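Local coordinates for protein D-xylonate dehydratase (Caulobacter crescentus, PDB 5OYN) that dehydrates D-xylonate to 2-dehydro-3-deoxy-D-arabinonate in D-xylose degradation, and D-gluconate about as efficiently, using a [2Fe-2S] cluster and Mg(2+), at residues A[111-116]-A[144-149]; A[293-298]-A[579-584]. One frame throughout, in Å; residues are numbered along the deposited sequence.

Contact 1 (A[111-116]-A[144-149]); sequences DRNLSY and GIMAAT
Met146 reaches out from helix 144-149 and lies between Arg112 and Tyr116 of helix 111-116, crossing each of them at about a right angle. Its chain leaves with CG beside the backbone N and bends at chi3 (45°), which turns the methyl back toward the other helix. The sulfur sits over one face of the Arg112 guanidinium, with SD 3.4 Å from NE of Arg112, while CE of Met146 comes within 3.6 Å of Asn113 OD1. That oxygen also accepts on a lone pair, in its own carbonyl plane, a bent bond from Arg112 NH2 (3.1 Å), and the same NH2 bonds to Gly579 O, so the guanidinium under the thioether is held from several directions; NH1 goes to His292.

Tyr116 works differently. With CG anti to its backbone N, the ring is driven edge-on into the backbone of the opposite helix: CE1 of Tyr116 meets Met146 O at 3.4 Å and CD1 lies 3.8 Å from Ala147 CB. Its hydroxyl bonds to Thr150 OG1, about one turn beyond Met146. The backbones come nearest here, CA of Tyr116 5.1 Å from CA of Ala147.

The axes run 33° apart, and no hydrogen bond joins the segments. Helix 109-125 leads into strand 130-135; helix 141-151 is the beta-alpha-beta crossover from there to parallel strand 155-159, and helix 289-299 packs against both helices through Ala295.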
loop_
_atom_site.group_PDB
_atom_site.type_symbol
_atom_site.label_atom_id
_atom_site.label_comp_id
_atom_site.label_asym_id
_atom_site.label_seq_id
_atom_site.Cartn_x
_atom_site.Cartn_y
_atom_site.Cartn_z
ATOM N N ASP A 111 3.022 -28.810 1.546
ATOM C CA ASP A 111 2.966 -27.570 2.303
ATOM C C ASP A 111 1.714 -27.433 3.150
ATOM O O ASP A 111 1.727 -26.672 4.124
ATOM C CB ASP A 111 3.080 -26.384 1.346
ATOM C CG ASP A 111 4.508 -26.166 0.880
ATOM O OD1 ASP A 111 5.425 -26.484 1.672
ATOM O OD2 ASP A 111 4.720 -25.694 -0.263
ATOM N N ARG A 112 0.643 -28.159 2.819
ATOM C CA ARG A 112 -0.600 -27.984 3.553
ATOM C C ARG A 112 -0.403 -28.269 5.032
ATOM O O ARG A 112 -0.865 -27.507 5.888
ATOM C CB ARG A 112 -1.680 -28.879 2.972
ATOM C CG ARG A 112 -3.037 -28.614 3.562
ATOM C CD ARG A 112 -3.952 -29.795 3.345
ATOM N NE ARG A 112 -3.732 -30.799 4.375
ATOM C CZ ARG A 112 -4.054 -32.080 4.256
ATOM N NH1 ARG A 112 -4.621 -32.531 3.148
ATOM N NH2 ARG A 112 -3.812 -32.906 5.258
ATOM N N ASN A 113 0.315 -29.344 5.350
ATOM C CA ASN A 113 0.512 -29.690 6.750
ATOM C C ASN A 113 1.497 -28.737 7.416
ATOM O O ASN A 113 1.303 -28.348 8.576
ATOM C CB ASN A 113 0.968 -31.149 6.861
ATOM C CG ASN A 113 -0.175 -32.150 6.596
ATOM O OD1 ASN A 113 -1.353 -31.842 6.793
ATOM N ND2 ASN A 113 0.182 -33.350 6.157
ATOM N N LEU A 114 2.542 -28.326 6.687
ATOM C CA LEU A 114 3.504 -27.362 7.220
ATOM C C LEU A 114 2.845 -26.018 7.506
ATOM O O LEU A 114 3.108 -25.392 8.535
ATOM C CB LEU A 114 4.673 -27.198 6.250
ATOM C CG LEU A 114 5.738 -26.155 6.602
ATOM C CD1 LEU A 114 6.306 -26.356 7.990
ATOM C CD2 LEU A 114 6.853 -26.160 5.564
ATOM N N SER A 115 1.990 -25.549 6.602
ATOM C CA SER A 115 1.247 -24.328 6.870
ATOM C C SER A 115 0.305 -24.524 8.053
ATOM O O SER A 115 0.165 -23.636 8.902
ATOM C CB SER A 115 0.492 -23.910 5.605
ATOM O OG SER A 115 -0.269 -22.733 5.788
ATOM N N TYR A 116 -0.327 -25.697 8.135
ATOM C CA TYR A 116 -1.199 -26.028 9.259
ATOM C C TYR A 116 -0.486 -25.827 10.593
ATOM O O TYR A 116 -0.994 -25.142 11.488
ATOM C CB TYR A 116 -1.683 -27.478 9.120
ATOM C CG TYR A 116 -2.213 -28.074 10.410
ATOM C CD1 TYR A 116 -3.502 -27.785 10.853
ATOM C CD2 TYR A 116 -1.426 -28.921 11.191
ATOM C CE1 TYR A 116 -3.989 -28.316 12.039
ATOM C CE2 TYR A 116 -1.905 -29.453 12.386
ATOM C CZ TYR A 116 -3.186 -29.148 12.800
ATOM O OH TYR A 116 -3.675 -29.672 13.974
ATOM N N GLY A 144 -6.035 -23.863 6.162
ATOM C CA GLY A 144 -6.587 -22.870 7.070
ATOM C C GLY A 144 -7.627 -23.462 8.007
ATOM O O GLY A 144 -7.537 -23.318 9.231
ATOM N N ILE A 145 -8.618 -24.155 7.445
ATOM C CA ILE A 145 -9.687 -24.721 8.265
ATOM C C ILE A 145 -9.137 -25.745 9.252
ATOM O O ILE A 145 -9.487 -25.730 10.440
ATOM C CB ILE A 145 -10.780 -25.315 7.367
ATOM C CG1 ILE A 145 -11.356 -24.192 6.498
ATOM C CG2 ILE A 145 -11.834 -25.993 8.220
ATOM C CD1 ILE A 145 -12.412 -24.636 5.552
ATOM N N MET A 146 -8.251 -26.629 8.792
ATOM C CA MET A 146 -7.610 -27.575 9.703
ATOM C C MET A 146 -7.015 -26.867 10.920
ATOM O O MET A 146 -7.264 -27.254 12.067
ATOM C CB MET A 146 -6.532 -28.363 8.964
ATOM C CG MET A 146 -7.096 -29.440 8.068
ATOM S SD MET A 146 -5.920 -30.036 6.839
ATOM C CE MET A 146 -4.429 -30.246 7.813
ATOM N N ALA A 147 -6.252 -25.800 10.688
ATOM C CA ALA A 147 -5.582 -25.115 11.786
ATOM C C ALA A 147 -6.579 -24.419 12.699
ATOM O O ALA A 147 -6.433 -24.451 13.927
ATOM C CB ALA A 147 -4.570 -24.112 11.234
ATOM N N ALA A 148 -7.589 -23.768 12.125
ATOM C CA ALA A 148 -8.552 -23.074 12.968
ATOM C C ALA A 148 -9.316 -24.043 13.868
ATOM O O ALA A 148 -9.667 -23.678 14.994
ATOM C CB ALA A 148 -9.523 -22.255 12.116
ATOM N N THR A 149 -9.584 -25.277 13.408
ATOM C CA THR A 149 -10.385 -26.151 14.259
ATOM C C THR A 149 -9.549 -26.755 15.381
ATOM O O THR A 149 -10.025 -26.845 16.519
ATOM C CB THR A 149 -11.078 -27.258 13.453
ATOM O OG1 THR A 149 -10.156 -28.313 13.186
ATOM C CG2 THR A 149 -11.618 -26.743 12.158
#

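Contact 2 (A[293-298]-A[579-584]); sequences IVAMAR and GGVLEF
Arg298 starts with CG anti to its carbonyl carbon and bends at chi3 (64°), while Glu583 starts with CG anti to its backbone N (chi1 -171°) and bends at chi2, so the two chains cross at about a right angle and meet at their tips. The guanidinium grips a single oxygen end-on: OE2 of Glu583 lies 2.6 Å from NH2 and 2.7 Å from NH1 of Arg298. Both bonds lie near the guanidinium plane but are clearly bent, as sharing one acceptor requires. The carboxylate is turned 43° against that plane.

This salt bridge sits at the outer end of the contact, which fastens the C-terminal loop leading into helix 583-586 onto helix 289-299, away from the metal and cluster sites. Further in, Val581 CG1 makes an apolar contact, 3.6 Å from Ala295 CB, and its other methyl, CG2, lies obliquely against the guanidinium, 3.7 Å from Arg298 NH1.

Gly579 comes down on the helix beside Ala295, their CA atoms 4.4 Å apart; a CB here would run into Ala295 N, and the backbone has positive phi. Its N lies 3.7 Å from Val294 CG1, and its carbonyl oxygen touches Ala295 CB.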
loop_
_atom_site.group_PDB
_atom_site.type_symbol
_atom_site.label_atom_id
_atom_site.label_comp_id
_atom_site.label_asym_id
_atom_site.label_seq_id
_atom_site.Cartn_x
_atom_site.Cartn_y
_atom_site.Cartn_z
ATOM N N ILE A 293 -11.255 -33.195 2.407
ATOM C CA ILE A 293 -12.439 -33.249 3.257
ATOM C C ILE A 293 -12.214 -34.210 4.419
ATOM O O ILE A 293 -12.635 -33.943 5.550
ATOM C CB ILE A 293 -13.683 -33.613 2.432
ATOM C CG1 ILE A 293 -14.079 -32.419 1.558
ATOM C CG2 ILE A 293 -14.823 -33.986 3.347
ATOM C CD1 ILE A 293 -15.232 -32.684 0.631
ATOM N N VAL A 294 -11.500 -35.314 4.178
ATOM C CA VAL A 294 -11.215 -36.249 5.261
ATOM C C VAL A 294 -10.288 -35.604 6.277
ATOM O O VAL A 294 -10.569 -35.605 7.482
ATOM C CB VAL A 294 -10.631 -37.569 4.716
ATOM C CG1 VAL A 294 -9.975 -38.360 5.835
ATOM C CG2 VAL A 294 -11.717 -38.411 4.062
ATOM N N ALA A 295 -9.178 -35.032 5.797
ATOM C CA ALA A 295 -8.234 -34.314 6.656
ATOM C C ALA A 295 -8.939 -33.318 7.575
ATOM O O ALA A 295 -8.665 -33.262 8.777
ATOM C CB ALA A 295 -7.192 -33.592 5.795
ATOM N N MET A 296 -9.850 -32.519 7.026
ATOM C CA MET A 296 -10.548 -31.549 7.862
ATOM C C MET A 296 -11.474 -32.242 8.855
ATOM O O MET A 296 -11.541 -31.846 10.028
ATOM C CB MET A 296 -11.321 -30.569 6.982
ATOM C CG MET A 296 -10.427 -29.828 6.004
ATOM S SD MET A 296 -11.343 -29.133 4.618
ATOM C CE MET A 296 -12.395 -28.067 5.553
ATOM N N ALA A 297 -12.189 -33.281 8.400
ATOM C CA ALA A 297 -13.054 -34.073 9.274
ATOM C C ALA A 297 -12.277 -34.615 10.462
ATOM O O ALA A 297 -12.622 -34.354 11.621
ATOM C CB ALA A 297 -13.690 -35.213 8.482
ATOM N N ARG A 298 -11.205 -35.356 10.179
ATOM C CA ARG A 298 -10.379 -35.914 11.241
ATOM C C ARG A 298 -9.959 -34.850 12.245
ATOM O O ARG A 298 -10.130 -35.027 13.455
ATOM C CB ARG A 298 -9.161 -36.605 10.639
ATOM C CG ARG A 298 -9.521 -37.818 9.819
ATOM C CD ARG A 298 -8.327 -38.740 9.667
ATOM N NE ARG A 298 -7.893 -39.275 10.954
ATOM C CZ ARG A 298 -6.746 -39.919 11.147
ATOM N NH1 ARG A 298 -5.905 -40.113 10.133
ATOM N NH2 ARG A 298 -6.441 -40.367 12.358
ATOM N N GLY A 579 -6.510 -38.782 4.467
ATOM C CA GLY A 579 -6.291 -37.369 4.234
ATOM C C GLY A 579 -4.863 -36.885 4.312
ATOM O O GLY A 579 -4.650 -35.691 4.552
ATOM N N GLY A 580 -3.880 -37.766 4.109
ATOM C CA GLY A 580 -2.474 -37.412 4.204
ATOM C C GLY A 580 -2.170 -36.413 5.303
ATOM O O GLY A 580 -1.531 -35.377 5.061
ATOM N N VAL A 581 -2.668 -36.703 6.507
ATOM C CA VAL A 581 -2.532 -35.810 7.643
ATOM C C VAL A 581 -1.293 -36.195 8.437
ATOM O O VAL A 581 -0.783 -37.318 8.340
ATOM C CB VAL A 581 -3.783 -35.841 8.544
ATOM C CG1 VAL A 581 -5.043 -35.675 7.718
ATOM C CG2 VAL A 581 -3.825 -37.135 9.337
ATOM N N LEU A 582 -0.793 -35.242 9.227
ATOM C CA LEU A 582 0.167 -35.545 10.284
ATOM C C LEU A 582 -0.569 -36.361 11.337
ATOM O O LEU A 582 -1.363 -35.823 12.115
ATOM C CB LEU A 582 0.742 -34.267 10.870
ATOM C CG LEU A 582 1.605 -33.484 9.887
ATOM C CD1 LEU A 582 2.311 -32.315 10.588
ATOM C CD2 LEU A 582 2.601 -34.426 9.237
ATOM N N GLU A 583 -0.312 -37.675 11.346
ATOM C CA GLU A 583 -1.143 -38.599 12.111
ATOM C C GLU A 583 -1.087 -38.303 13.610
ATOM O O GLU A 583 -2.108 -38.380 14.306
ATOM C CB GLU A 583 -0.714 -40.033 11.808
ATOM C CG GLU A 583 -1.647 -41.076 12.375
ATOM C CD GLU A 583 -2.850 -41.339 11.491
ATOM O OE1 GLU A 583 -2.682 -41.948 10.411
ATOM O OE2 GLU A 583 -3.970 -40.938 11.878
ATOM N N PHE A 584 0.089 -37.928 14.122
ATOM C CA PHE A 584 0.177 -37.545 15.527
ATOM C C PHE A 584 -0.691 -36.330 15.844
ATOM O O PHE A 584 -1.109 -36.151 16.993
ATOM C CB PHE A 584 1.626 -37.251 15.899
ATOM C CG PHE A 584 2.074 -35.872 15.518
ATOM C CD1 PHE A 584 2.676 -35.644 14.288
ATOM C CD2 PHE A 584 1.891 -34.798 16.380
ATOM C CE1 PHE A 584 3.094 -34.379 13.922
ATOM C CE2 PHE A 584 2.303 -33.521 16.017
ATOM C CZ PHE A 584 2.903 -33.311 14.785
#

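In the fold
From the N terminus, contact 1 closes first: 111-116 and 144-149 bracket a short loop of 27 residues that holds strand 130-135 and the Mg(2+) ligand Asp138. Contact 2 opens only afterwards and closes a far longer one, bringing 579-584, near the C terminus, back to 293-298. The two loops follow one another, neither nesting nor crossing, yet the contacts touch, their centres about 10 Å apart. Beside the Arg112 bond to Gly579, Asn113 ND2 hydrogen-bonds to Gly580 O, and Ile145 packs on Met296. Helices 109-125 and 289-299 are thus tied to the C-terminal segment, and helix 141-151 joins through those two helices.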